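Local coordinates for exoenzyme S (Pseudomonas aeruginosa, PDB 1HE9), which acts as a type III-secreted toxin whose GTPase-activating domain, the part crystallised here, accompanies an ADP-ribosyltransferase activity that modifies host proteins, at residues 73-78 with 110-115; 50-55 with 69-74; 14-19 with 45-50; 57-62 with 124-129. All blocks are in the same frame, centred on the assembly; numbering follows the deposited sequence.

Contact 1 (73-78 with 110-115)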
loop_
_atom_site.group_PDB
_atom_site.type_symbol
_atom_site.label_atom_id
_atom_site.label_comp_id
_atom_site.label_asym_id
_atom_site.label_seq_id
_atom_site.Cartn_x
_atom_site.Cartn_y
_atom_site.Cartn_z
ATOM N N ARG A 73 12.618 -3.681 17.326
ATOM C CA ARG A 73 12.884 -4.513 18.503
ATOM C C ARG A 73 13.796 -5.677 18.155
ATOM O O ARG A 73 13.568 -6.357 17.175
ATOM C CB ARG A 73 11.585 -5.054 19.060
ATOM C CG ARG A 73 11.802 -5.970 20.221
ATOM C CD ARG A 73 10.553 -6.094 20.995
ATOM N NE ARG A 73 9.931 -4.822 21.336
ATOM C CZ ARG A 73 8.703 -4.772 21.818
ATOM N NH1 ARG A 73 8.081 -5.934 21.977
ATOM N NH2 ARG A 73 8.109 -3.610 22.095
ATOM N N SER A 74 14.848 -5.910 18.925
ATOM C CA SER A 74 15.765 -6.997 18.573
ATOM C C SER A 74 15.199 -8.301 19.075
ATOM O O SER A 74 14.717 -8.410 20.206
ATOM C CB SER A 74 17.142 -6.758 19.197
ATOM O OG SER A 74 16.898 -6.514 20.567
ATOM N N ILE A 75 15.248 -9.270 18.169
ATOM C CA ILE A 75 14.790 -10.647 18.343
ATOM C C ILE A 75 16.102 -11.426 18.267
ATOM O O ILE A 75 16.689 -11.611 17.172
ATOM C CB ILE A 75 13.867 -11.074 17.144
ATOM C CG1 ILE A 75 12.656 -10.101 17.037
ATOM C CG2 ILE A 75 13.518 -12.561 17.253
ATOM C CD1 ILE A 75 11.921 -9.824 18.359
ATOM N N GLY A 76 16.570 -11.849 19.444
ATOM C CA GLY A 76 17.843 -12.550 19.537
ATOM C C GLY A 76 18.987 -11.681 19.016
ATOM O O GLY A 76 19.811 -12.106 18.190
ATOM N N GLY A 77 19.009 -10.432 19.470
ATOM C CA GLY A 77 20.039 -9.515 19.026
ATOM C C GLY A 77 19.820 -8.871 17.658
ATOM O O GLY A 77 20.404 -7.824 17.392
ATOM N N ILE A 78 19.039 -9.492 16.771
ATOM C CA ILE A 78 18.737 -8.915 15.454
ATOM C C ILE A 78 17.312 -8.329 15.461
ATOM O O ILE A 78 16.386 -8.910 16.029
ATOM C CB ILE A 78 18.817 -9.971 14.369
ATOM C CG1 ILE A 78 20.248 -10.438 14.240
ATOM C CG2 ILE A 78 18.481 -9.407 13.054
ATOM C CD1 ILE A 78 20.367 -11.719 13.427
ATOM N N HIS A 110 6.666 -13.996 20.853
ATOM C CA HIS A 110 5.345 -14.137 21.461
ATOM C C HIS A 110 4.929 -12.762 22.000
ATOM O O HIS A 110 3.788 -12.350 21.881
ATOM C CB HIS A 110 5.339 -15.148 22.653
ATOM C CG HIS A 110 5.606 -16.608 22.296
ATOM N ND1 HIS A 110 5.766 -17.563 23.255
ATOM C CD2 HIS A 110 5.735 -17.220 21.093
ATOM C CE1 HIS A 110 5.993 -18.743 22.661
ATOM N NE2 HIS A 110 5.977 -18.554 21.366
ATOM N N GLN A 111 5.858 -12.063 22.641
ATOM C CA GLN A 111 5.564 -10.745 23.229
ATOM C C GLN A 111 5.156 -9.763 22.093
ATOM O O GLN A 111 4.238 -8.981 22.222
ATOM C CB GLN A 111 6.823 -10.256 23.984
ATOM C CG GLN A 111 6.717 -8.841 24.606
ATOM C CD GLN A 111 5.450 -8.747 25.405
ATOM O OE1 GLN A 111 4.987 -9.776 25.892
ATOM N NE2 GLN A 111 4.857 -7.546 25.527
ATOM N N VAL A 112 5.837 -9.828 20.961
ATOM C CA VAL A 112 5.502 -8.966 19.839
ATOM C C VAL A 112 4.048 -9.153 19.429
ATOM O O VAL A 112 3.309 -8.172 19.315
ATOM C CB VAL A 112 6.402 -9.252 18.640
ATOM C CG1 VAL A 112 5.783 -8.663 17.376
ATOM C CG2 VAL A 112 7.790 -8.695 18.917
HETATM N N MSE A 113 3.634 -10.409 19.287
HETATM C CA MSE A 113 2.289 -10.728 18.866
HETATM C C MSE A 113 1.238 -10.237 19.813
HETATM O O MSE A 113 0.159 -9.846 19.364
HETATM C CB MSE A 113 2.157 -12.223 18.600
HETATM C CG MSE A 113 3.028 -12.668 17.435
HETATM SE SE MSE A 113 2.916 -11.554 15.777
HETATM C CE MSE A 113 1.142 -12.031 15.101
ATOM N N SER A 114 1.507 -10.229 21.115
ATOM C CA SER A 114 0.475 -9.682 22.020
ATOM C C SER A 114 0.378 -8.136 21.923
ATOM O O SER A 114 -0.688 -7.547 22.081
ATOM C CB SER A 114 0.713 -10.120 23.451
ATOM O OG SER A 114 2.042 -9.856 23.779
ATOM N N GLU A 115 1.496 -7.476 21.673
ATOM C CA GLU A 115 1.463 -6.040 21.443
ATOM C C GLU A 115 0.767 -5.832 20.051
ATOM O O GLU A 115 -0.052 -4.913 19.889
ATOM C CB GLU A 115 2.891 -5.512 21.441
ATOM C CG GLU A 115 3.460 -5.286 22.870
ATOM C CD GLU A 115 4.918 -4.848 22.860
ATOM O OE1 GLU A 115 5.233 -3.732 22.400
ATOM O OE2 GLU A 115 5.781 -5.634 23.298
#

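Contact 2 (50-55 with 69-74)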
loop_
_atom_site.group_PDB
_atom_site.type_symbol
_atom_site.label_atom_id
_atom_site.label_comp_id
_atom_site.label_asym_id
_atom_site.label_seq_id
_atom_site.Cartn_x
_atom_site.Cartn_y
_atom_site.Cartn_z
ATOM N N ALA A 50 3.722 -5.922 7.196
ATOM C CA ALA A 50 2.533 -5.286 7.720
ATOM C C ALA A 50 2.897 -4.109 8.618
ATOM O O ALA A 50 2.332 -3.031 8.462
ATOM C CB ALA A 50 1.708 -6.281 8.496
ATOM N N LEU A 51 3.812 -4.320 9.572
ATOM C CA LEU A 51 4.226 -3.248 10.498
ATOM C C LEU A 51 4.826 -2.087 9.732
ATOM O O LEU A 51 4.540 -0.931 10.050
ATOM C CB LEU A 51 5.229 -3.742 11.561
ATOM C CG LEU A 51 4.780 -4.880 12.473
ATOM C CD1 LEU A 51 5.945 -5.456 13.267
ATOM C CD2 LEU A 51 3.740 -4.381 13.359
ATOM N N ALA A 52 5.655 -2.361 8.728
ATOM C CA ALA A 52 6.177 -1.251 7.915
ATOM C C ALA A 52 4.991 -0.482 7.261
ATOM O O ALA A 52 5.036 0.741 7.178
ATOM C CB ALA A 52 7.093 -1.767 6.856
ATOM N N GLY A 53 3.909 -1.167 6.865
ATOM C CA GLY A 53 2.776 -0.472 6.236
ATOM C C GLY A 53 2.007 0.381 7.244
ATOM O O GLY A 53 1.486 1.477 6.956
ATOM N N ILE A 54 1.886 -0.128 8.453
ATOM C CA ILE A 54 1.254 0.694 9.454
ATOM C C ILE A 54 2.157 1.888 9.760
ATOM O O ILE A 54 1.680 3.005 9.850
ATOM C CB ILE A 54 0.978 -0.101 10.731
ATOM C CG1 ILE A 54 -0.051 -1.220 10.392
ATOM C CG2 ILE A 54 0.498 0.857 11.826
ATOM C CD1 ILE A 54 -0.210 -2.412 11.384
ATOM N N ARG A 55 3.461 1.678 9.882
ATOM C CA ARG A 55 4.366 2.787 10.203
ATOM C C ARG A 55 4.347 3.898 9.164
ATOM O O ARG A 55 4.426 5.064 9.532
ATOM C CB ARG A 55 5.778 2.260 10.362
ATOM C CG ARG A 55 6.897 3.339 10.615
ATOM C CD ARG A 55 8.260 2.724 10.273
ATOM N NE ARG A 55 9.186 3.093 11.347
ATOM C CZ ARG A 55 10.364 2.532 11.660
ATOM N NH1 ARG A 55 10.848 1.495 10.963
ATOM N NH2 ARG A 55 11.081 3.031 12.693
ATOM N N ARG A 69 8.533 0.817 16.845
ATOM C CA ARG A 69 9.183 0.153 17.984
ATOM C C ARG A 69 9.256 -1.357 17.635
ATOM O O ARG A 69 10.319 -1.939 17.625
ATOM C CB ARG A 69 8.360 0.291 19.261
ATOM C CG ARG A 69 8.224 1.655 19.857
ATOM C CD ARG A 69 7.902 1.619 21.410
ATOM N NE ARG A 69 8.288 2.947 21.916
ATOM C CZ ARG A 69 7.469 3.955 22.253
ATOM N NH1 ARG A 69 7.979 5.133 22.649
ATOM N NH2 ARG A 69 6.146 3.793 22.265
ATOM N N LEU A 70 8.131 -1.978 17.312
ATOM C CA LEU A 70 8.125 -3.386 16.977
ATOM C C LEU A 70 9.041 -3.782 15.828
ATOM O O LEU A 70 9.666 -4.826 15.890
ATOM C CB LEU A 70 6.715 -3.777 16.681
ATOM C CG LEU A 70 5.768 -4.324 17.724
ATOM C CD1 LEU A 70 6.293 -4.223 19.124
ATOM C CD2 LEU A 70 4.480 -3.705 17.510
ATOM N N LEU A 71 9.165 -2.981 14.780
ATOM C CA LEU A 71 10.078 -3.382 13.682
ATOM C C LEU A 71 11.546 -3.308 14.080
ATOM O O LEU A 71 12.402 -3.991 13.545
ATOM C CB LEU A 71 9.901 -2.478 12.465
ATOM C CG LEU A 71 8.797 -2.846 11.500
ATOM C CD1 LEU A 71 8.500 -1.645 10.611
ATOM C CD2 LEU A 71 9.217 -4.086 10.728
ATOM N N GLU A 72 11.844 -2.410 14.994
ATOM C CA GLU A 72 13.211 -2.232 15.429
ATOM C C GLU A 72 13.591 -3.108 16.615
ATOM O O GLU A 72 14.762 -3.225 16.896
ATOM C CB GLU A 72 13.463 -0.771 15.825
ATOM C CG GLU A 72 13.355 0.223 14.706
ATOM C CD GLU A 72 14.538 0.222 13.762
ATOM O OE1 GLU A 72 15.576 -0.419 14.013
ATOM O OE2 GLU A 72 14.431 0.903 12.740
ATOM N N ARG A 73 12.618 -3.681 17.326
ATOM C CA ARG A 73 12.884 -4.513 18.503
ATOM C C ARG A 73 13.796 -5.677 18.155
ATOM O O ARG A 73 13.568 -6.357 17.175
ATOM C CB ARG A 73 11.585 -5.054 19.060
ATOM C CG ARG A 73 11.802 -5.970 20.221
ATOM C CD ARG A 73 10.553 -6.094 20.995
ATOM N NE ARG A 73 9.931 -4.822 21.336
ATOM C CZ ARG A 73 8.703 -4.772 21.818
ATOM N NH1 ARG A 73 8.081 -5.934 21.977
ATOM N NH2 ARG A 73 8.109 -3.610 22.095
ATOM N N SER A 74 14.848 -5.910 18.925
ATOM C CA SER A 74 15.765 -6.997 18.573
ATOM C C SER A 74 15.199 -8.301 19.075
ATOM O O SER A 74 14.717 -8.410 20.206
ATOM C CB SER A 74 17.142 -6.758 19.197
ATOM O OG SER A 74 16.898 -6.514 20.567
#

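Contact 3 (14-19 with 45-50)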
loop_
_atom_site.group_PDB
_atom_site.type_symbol
_atom_site.label_atom_id
_atom_site.label_comp_id
_atom_site.label_asym_id
_atom_site.label_seq_id
_atom_site.Cartn_x
_atom_site.Cartn_y
_atom_site.Cartn_z
ATOM N N LYS A 14 -4.194 -7.977 6.742
ATOM C CA LYS A 14 -4.056 -9.335 6.228
ATOM C C LYS A 14 -2.630 -9.836 6.525
ATOM O O LYS A 14 -2.401 -11.041 6.762
ATOM C CB LYS A 14 -4.485 -9.363 4.733
ATOM C CG LYS A 14 -5.974 -8.821 4.552
ATOM C CD LYS A 14 -6.626 -9.019 3.135
ATOM C CE LYS A 14 -6.109 -8.080 1.941
ATOM N NZ LYS A 14 -6.695 -8.400 0.546
ATOM N N GLY A 15 -1.682 -8.898 6.579
ATOM C CA GLY A 15 -0.307 -9.251 6.935
ATOM C C GLY A 15 -0.227 -9.721 8.386
ATOM O O GLY A 15 0.372 -10.759 8.693
ATOM N N LEU A 16 -0.841 -8.945 9.270
ATOM C CA LEU A 16 -0.910 -9.273 10.675
ATOM C C LEU A 16 -1.563 -10.698 10.718
ATOM O O LEU A 16 -1.035 -11.642 11.325
ATOM C CB LEU A 16 -1.746 -8.177 11.355
ATOM C CG LEU A 16 -0.948 -7.099 12.111
ATOM C CD1 LEU A 16 0.490 -6.939 11.659
ATOM C CD2 LEU A 16 -1.673 -5.872 12.054
ATOM N N ASP A 17 -2.673 -10.896 10.011
ATOM C CA ASP A 17 -3.280 -12.229 10.024
ATOM C C ASP A 17 -2.346 -13.338 9.628
ATOM O O ASP A 17 -2.311 -14.338 10.292
ATOM C CB ASP A 17 -4.463 -12.343 9.100
ATOM C CG ASP A 17 -5.630 -11.520 9.546
ATOM O OD1 ASP A 17 -5.730 -11.102 10.765
ATOM O OD2 ASP A 17 -6.451 -11.324 8.613
ATOM N N LYS A 18 -1.603 -13.184 8.544
ATOM C CA LYS A 18 -0.700 -14.240 8.120
ATOM C C LYS A 18 0.461 -14.493 9.062
ATOM O O LYS A 18 1.295 -15.350 8.782
ATOM C CB LYS A 18 -0.128 -13.901 6.758
ATOM C CG LYS A 18 -1.175 -13.888 5.651
ATOM C CD LYS A 18 -0.586 -13.376 4.301
ATOM C CE LYS A 18 -1.093 -14.198 3.058
ATOM N NZ LYS A 18 -2.593 -14.281 2.849
ATOM N N ALA A 19 0.518 -13.739 10.154
ATOM C CA ALA A 19 1.597 -13.833 11.116
ATOM C C ALA A 19 1.171 -14.557 12.379
ATOM O O ALA A 19 1.997 -14.762 13.264
ATOM C CB ALA A 19 2.074 -12.418 11.476
ATOM N N ARG A 45 8.006 -12.582 7.417
ATOM C CA ARG A 45 8.006 -11.518 6.405
ATOM C C ARG A 45 6.705 -10.732 6.378
ATOM O O ARG A 45 6.706 -9.510 6.193
ATOM C CB ARG A 45 8.299 -12.062 4.997
ATOM C CG ARG A 45 8.520 -10.926 3.964
ATOM C CD ARG A 45 9.106 -11.352 2.567
ATOM N NE ARG A 45 9.405 -10.158 1.743
ATOM C CZ ARG A 45 8.764 -9.777 0.629
ATOM N NH1 ARG A 45 9.144 -8.651 0.003
ATOM N NH2 ARG A 45 7.768 -10.520 0.123
ATOM N N SER A 46 5.601 -11.437 6.584
ATOM C CA SER A 46 4.300 -10.802 6.582
ATOM C C SER A 46 4.122 -9.822 7.733
ATOM O O SER A 46 3.485 -8.779 7.580
ATOM C CB SER A 46 3.195 -11.863 6.634
ATOM O OG SER A 46 3.412 -12.829 5.622
ATOM N N LEU A 47 4.716 -10.154 8.872
ATOM C CA LEU A 47 4.610 -9.337 10.065
ATOM C C LEU A 47 5.329 -8.008 9.842
ATOM O O LEU A 47 4.759 -6.926 10.006
ATOM C CB LEU A 47 5.200 -10.109 11.273
ATOM C CG LEU A 47 5.294 -9.274 12.562
ATOM C CD1 LEU A 47 3.871 -8.675 12.891
ATOM C CD2 LEU A 47 5.864 -10.122 13.727
ATOM N N SER A 48 6.564 -8.104 9.376
ATOM C CA SER A 48 7.379 -6.915 9.213
ATOM C C SER A 48 6.874 -6.054 8.077
ATOM O O SER A 48 6.896 -4.827 8.134
ATOM C CB SER A 48 8.845 -7.314 9.046
ATOM O OG SER A 48 8.939 -8.149 7.925
ATOM N N THR A 49 6.331 -6.692 7.063
ATOM C CA THR A 49 5.789 -5.945 5.939
ATOM C C THR A 49 4.534 -5.225 6.427
ATOM O O THR A 49 4.324 -4.046 6.162
ATOM C CB THR A 49 5.506 -6.941 4.815
ATOM O OG1 THR A 49 6.595 -6.913 3.873
ATOM C CG2 THR A 49 4.176 -6.680 4.162
ATOM N N ALA A 50 3.722 -5.922 7.196
ATOM C CA ALA A 50 2.533 -5.286 7.720
ATOM C C ALA A 50 2.897 -4.109 8.618
ATOM O O ALA A 50 2.332 -3.031 8.462
ATOM C CB ALA A 50 1.708 -6.281 8.496
#

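Contact 4 (57-62 with 124-129)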
loop_
_atom_site.group_PDB
_atom_site.type_symbol
_atom_site.label_atom_id
_atom_site.label_comp_id
_atom_site.label_asym_id
_atom_site.label_seq_id
_atom_site.Cartn_x
_atom_site.Cartn_y
_atom_site.Cartn_z
ATOM N N GLY A 57 1.769 4.183 6.612
ATOM C CA GLY A 57 0.433 4.604 6.258
ATOM C C GLY A 57 -0.592 5.005 7.281
ATOM O O GLY A 57 -1.671 5.448 6.872
ATOM N N SER A 58 -0.290 4.930 8.567
ATOM C CA SER A 58 -1.317 5.294 9.500
ATOM C C SER A 58 -1.319 6.790 9.783
ATOM O O SER A 58 -0.286 7.474 9.693
ATOM C CB SER A 58 -1.160 4.444 10.771
ATOM O OG SER A 58 -1.888 4.952 11.893
ATOM N N GLN A 59 -2.486 7.319 10.110
ATOM C CA GLN A 59 -2.542 8.730 10.417
ATOM C C GLN A 59 -2.614 8.907 11.940
ATOM O O GLN A 59 -2.764 10.030 12.427
ATOM C CB GLN A 59 -3.763 9.379 9.756
ATOM C CG GLN A 59 -3.722 9.488 8.206
ATOM C CD GLN A 59 -5.045 10.042 7.669
ATOM O OE1 GLN A 59 -5.954 9.280 7.317
ATOM N NE2 GLN A 59 -5.180 11.376 7.671
ATOM N N VAL A 60 -2.537 7.807 12.687
ATOM C CA VAL A 60 -2.574 7.881 14.138
ATOM C C VAL A 60 -1.139 7.738 14.602
ATOM O O VAL A 60 -0.533 6.686 14.456
ATOM C CB VAL A 60 -3.464 6.758 14.734
ATOM C CG1 VAL A 60 -3.527 6.895 16.267
ATOM C CG2 VAL A 60 -4.895 6.851 14.108
ATOM N N GLU A 61 -0.583 8.815 15.131
ATOM C CA GLU A 61 0.797 8.822 15.608
ATOM C C GLU A 61 1.191 7.672 16.572
ATOM O O GLU A 61 2.291 7.173 16.547
ATOM C CB GLU A 61 1.046 10.187 16.264
ATOM C CG GLU A 61 2.439 10.442 16.777
ATOM C CD GLU A 61 2.483 11.729 17.588
ATOM O OE1 GLU A 61 3.482 11.962 18.278
ATOM O OE2 GLU A 61 1.514 12.520 17.559
ATOM N N GLU A 62 0.297 7.268 17.457
ATOM C CA GLU A 62 0.627 6.192 18.392
ATOM C C GLU A 62 0.820 4.894 17.631
ATOM O O GLU A 62 1.718 4.107 17.963
ATOM C CB GLU A 62 -0.462 6.039 19.463
ATOM C CG GLU A 62 -0.318 4.796 20.356
ATOM C CD GLU A 62 0.990 4.746 21.192
ATOM O OE1 GLU A 62 1.160 3.787 22.032
ATOM O OE2 GLU A 62 1.836 5.666 20.996
ATOM N N GLU A 124 -7.594 -1.495 12.961
ATOM C CA GLU A 124 -8.863 -1.884 12.423
ATOM C C GLU A 124 -9.826 -0.736 12.492
ATOM O O GLU A 124 -10.513 -0.467 11.512
ATOM C CB GLU A 124 -9.425 -3.084 13.161
ATOM C CG GLU A 124 -8.827 -4.441 12.725
ATOM C CD GLU A 124 -9.579 -5.575 13.390
ATOM O OE1 GLU A 124 -10.583 -5.255 14.025
ATOM O OE2 GLU A 124 -9.210 -6.757 13.315
ATOM N N SER A 125 -9.855 -0.012 13.596
ATOM C CA SER A 125 -10.832 1.007 13.626
ATOM C C SER A 125 -10.469 2.215 12.805
ATOM O O SER A 125 -11.365 2.962 12.461
ATOM C CB SER A 125 -11.230 1.327 15.066
ATOM O OG SER A 125 -10.258 2.077 15.760
ATOM N N GLU A 126 -9.190 2.432 12.499
ATOM C CA GLU A 126 -8.813 3.527 11.598
ATOM C C GLU A 126 -9.231 3.060 10.192
ATOM O O GLU A 126 -9.767 3.797 9.412
ATOM C CB GLU A 126 -7.297 3.753 11.604
ATOM C CG GLU A 126 -6.773 4.712 10.519
ATOM C CD GLU A 126 -5.273 5.095 10.683
ATOM O OE1 GLU A 126 -4.807 6.029 9.980
ATOM O OE2 GLU A 126 -4.556 4.464 11.504
ATOM N N VAL A 127 -8.953 1.828 9.827
ATOM C CA VAL A 127 -9.388 1.398 8.506
ATOM C C VAL A 127 -10.921 1.521 8.366
ATOM O O VAL A 127 -11.454 1.900 7.327
ATOM C CB VAL A 127 -9.035 -0.050 8.279
ATOM C CG1 VAL A 127 -9.836 -0.600 7.156
ATOM C CG2 VAL A 127 -7.576 -0.166 7.989
ATOM N N SER A 128 -11.660 1.218 9.413
ATOM C CA SER A 128 -13.068 1.318 9.216
ATOM C C SER A 128 -13.521 2.791 9.262
ATOM O O SER A 128 -14.487 3.131 8.615
ATOM C CB SER A 128 -13.814 0.367 10.185
ATOM O OG SER A 128 -13.991 0.981 11.420
ATOM N N ARG A 129 -12.808 3.670 9.969
ATOM C CA ARG A 129 -13.168 5.101 10.047
ATOM C C ARG A 129 -12.890 5.741 8.672
ATOM O O ARG A 129 -13.714 6.473 8.119
ATOM C CB ARG A 129 -12.287 5.783 11.112
ATOM C CG ARG A 129 -12.614 7.214 11.582
ATOM C CD ARG A 129 -11.318 7.931 12.161
ATOM N NE ARG A 129 -10.474 8.491 11.071
ATOM C CZ ARG A 129 -9.129 8.600 11.037
ATOM N NH1 ARG A 129 -8.538 9.128 9.948
ATOM N NH2 ARG A 129 -8.361 8.197 12.059
HETATM O O HOH W 1 -4.621 6.265 7.316
#

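Contact 1 (73-78 with 110-115)
Arg73 reaches across to Glu115 in an end-on, two-pronged salt bridge that ties the entry of a small beta hairpin to the long helix 101-130 of this helical GTPase-activating domain. The arginine is the first residue to leave the helical conformation after helix 61-72, and just beyond it the chain folds through a type I' turn from Ile75 to Ile78, with Gly76 and Gly77 at its centre. From a CB directed at the helix, CG continues opposite the backbone nitrogen (chi1 177°) and CD prolongs that line; a bend about CG-CD (chi3 -50°) then swings the guanidinium toward the acid. At the tip the two terminal nitrogens divide the carboxylate between them. NH2 meets OE1 of Glu115 at 2.9 Å on its syn lone pair, whereas NH1 bonds to OE2 of Glu115 at 2.7 Å from above the carboxylate plane, with the two flat groups turned 38° apart. NH1 also rests 4.1 Å from CG2 of Val112. Beneath the ion pair, CD1 of Ile75 touches the same Val112 CG2 at 4.3 Å, and Ile105, Leu109 and Leu80 pack round this isoleucine. Leu47 of helix 43-57 meets Val112 as well, so the apolar layer runs into the interior of the bundle. Glu115 itself is steadied from its own helix: NE2 of Gln111 donates to OE2 of Glu115 at 3.1 Å, on the anti side and from the face opposite that used by Arg73 NH1.

Contact 2 (50-55 with 69-74)
Leu71 fits its branched end against Leu51 and Ala52, filling the seam between helices 43-57 and 61-72, which follow each other in the chain and run in broadly opposite directions. Its CG lies 3.7 Å from CB of Leu51. One branch, CD1, presses on the neighbouring backbone, 3.5 Å from N of Ala52, and touches the CB of that alanine at 4.0 Å. Leu51 in turn sends CD1 onto CB of Leu70 at 3.9 Å, the two leucines crossing at nearly a right angle. Toward the surface Arg55, its CG opposite the backbone nitrogen (chi1 176°), slants past Leu71 and brings NH1 within 3.9 Å of Leu71 CD1. The guanidinium then presents its edge to Glu72, but NH2 of Arg55 and OE2 of Glu72 remain 4.0 Å apart, a long salt bridge with the two flat groups turned 68° from each other.

Further out, Leu119 of helix 101-130 and Leu80 cover Leu51, while Val4 of the second subunit packs on Ala52. Leu70 places CD1 over one face of the Arg73 guanidinium, 3.4 Å above its plane and offset from its centre. The side chain of Leu71 is about 10 Å from that of Arg45, a residue seen to bind GDP in another structure of this protein. With no hydrogen bond between the segments and a loose ion pair at the exposed end of the seam, cohesion here must come mainly from the leucine contacts.

Contact 3 (14-19 with 45-50)
Leu16 and Leu47 cross obliquely, their CD1 atoms meeting at 4.0 Å. The CB of Leu16 points away from helix 43-57, yet the end of the side chain returns to it, and the same CD1 atom sits 3.5 Å from CB of Ala50. With CG opposite the backbone nitrogen (chi1 173°), Leu47 brings its CD1 to Leu16, while its CB, a methylene, faces the methyl of Ala19, CB to CB 3.9 Å. Ala19 and Ala50 thus meet different leucines, one from each segment. Met113 of helix 101-130 touches both Ala19 and Leu47, and Val116 covers Leu16 from that same long helix.

Helices 9-17 and 43-57 pass each other in roughly opposite senses within the helical bundle, and Gly15 marks a close approach of their backbones. Its CA lies 4.9 Å from CA of Ser46 and 3.9 Å from CB of Ala50, a spacing made possible by the absence of a side chain on the facing surface of the helix. The carbonyl of Gly15 abuts Ser46, with O of Gly15 3.7 Å from CB of Ser46. The hydroxyl of this buried serine turns back along its own helix and is hydrogen-bonded to the carbonyl oxygen of Gly42. Lys18 contributes just the base of its chain, CB standing 3.9 Å from Ser46 OG, before its amine leads away toward a long, weak ion pair with the terminal carboxylate of Tyr134 of the second subunit.

Contact 4 (57-62 with 124-129)
The carboxylate of Glu126 receives two donors from residues 57-62 at its edge, each on a syn lone pair. The hydroxyl OG of Ser58 donates to OE2 of Glu126 at 2.7 Å, and the backbone N of Gln59 donates to OE1 of Glu126, also at 2.7 Å, along a nearly straight line (169°). Val60 slides past the acid in the opposite direction, its CG2 3.5 Å from OE2 of Glu126. The guanidinium of Arg129 likewise has neighbours at its edge, CG2 of Val60 and the amide oxygen of Gln59; OE1 of Gln59 lies 3.7 Å from NH1 of Arg129, with amide and guanidinium planes 68° apart. Glu126 reaches this place as an extended chain, its CG opposite the backbone nitrogen (chi1 170°).

The receiving segment is the short link between helices 43-57 and 61-72. Ser58 follows the first helix and Val60 occupies the N-cap position of the second. Ser58 OG accepts from the backbone N of Val60 at 3.0 Å, forming an ST turn that fixes the hydroxyl while it donates to the acid. A water bridges OE1 of Glu126 and O of Gly57, and Leu9 of helix 9-17 packs on the glutamate. Two short bonds, a nearby water and the neighbouring positive charge of Arg129 would all be consistent with an ionised Glu126, holding the interhelical turn against helix 101-130 through a buried carboxylate.

Contact 3 is the buried one of the four and, like the leucine centre of contact 2, relies on apolar side chains; both use helix 43-57 and share Ala50. Contacts 1 and 4 lie farther out, where helix 101-130 meets the chain just beyond and just before helix 61-72; their centres are 22 Å apart. Each turns on a glutamate of the long helix, paired with an arginine in contact 1 and with a hydroxyl and a backbone N-H in contact 4. Contact 1 touches contact 2 through Glu115 and Leu70, and contact 3 through Met113 and Leu47, whereas contact 4 merely adjoins contact 2 in sequence. The second subunit approaches contacts 2 and 3.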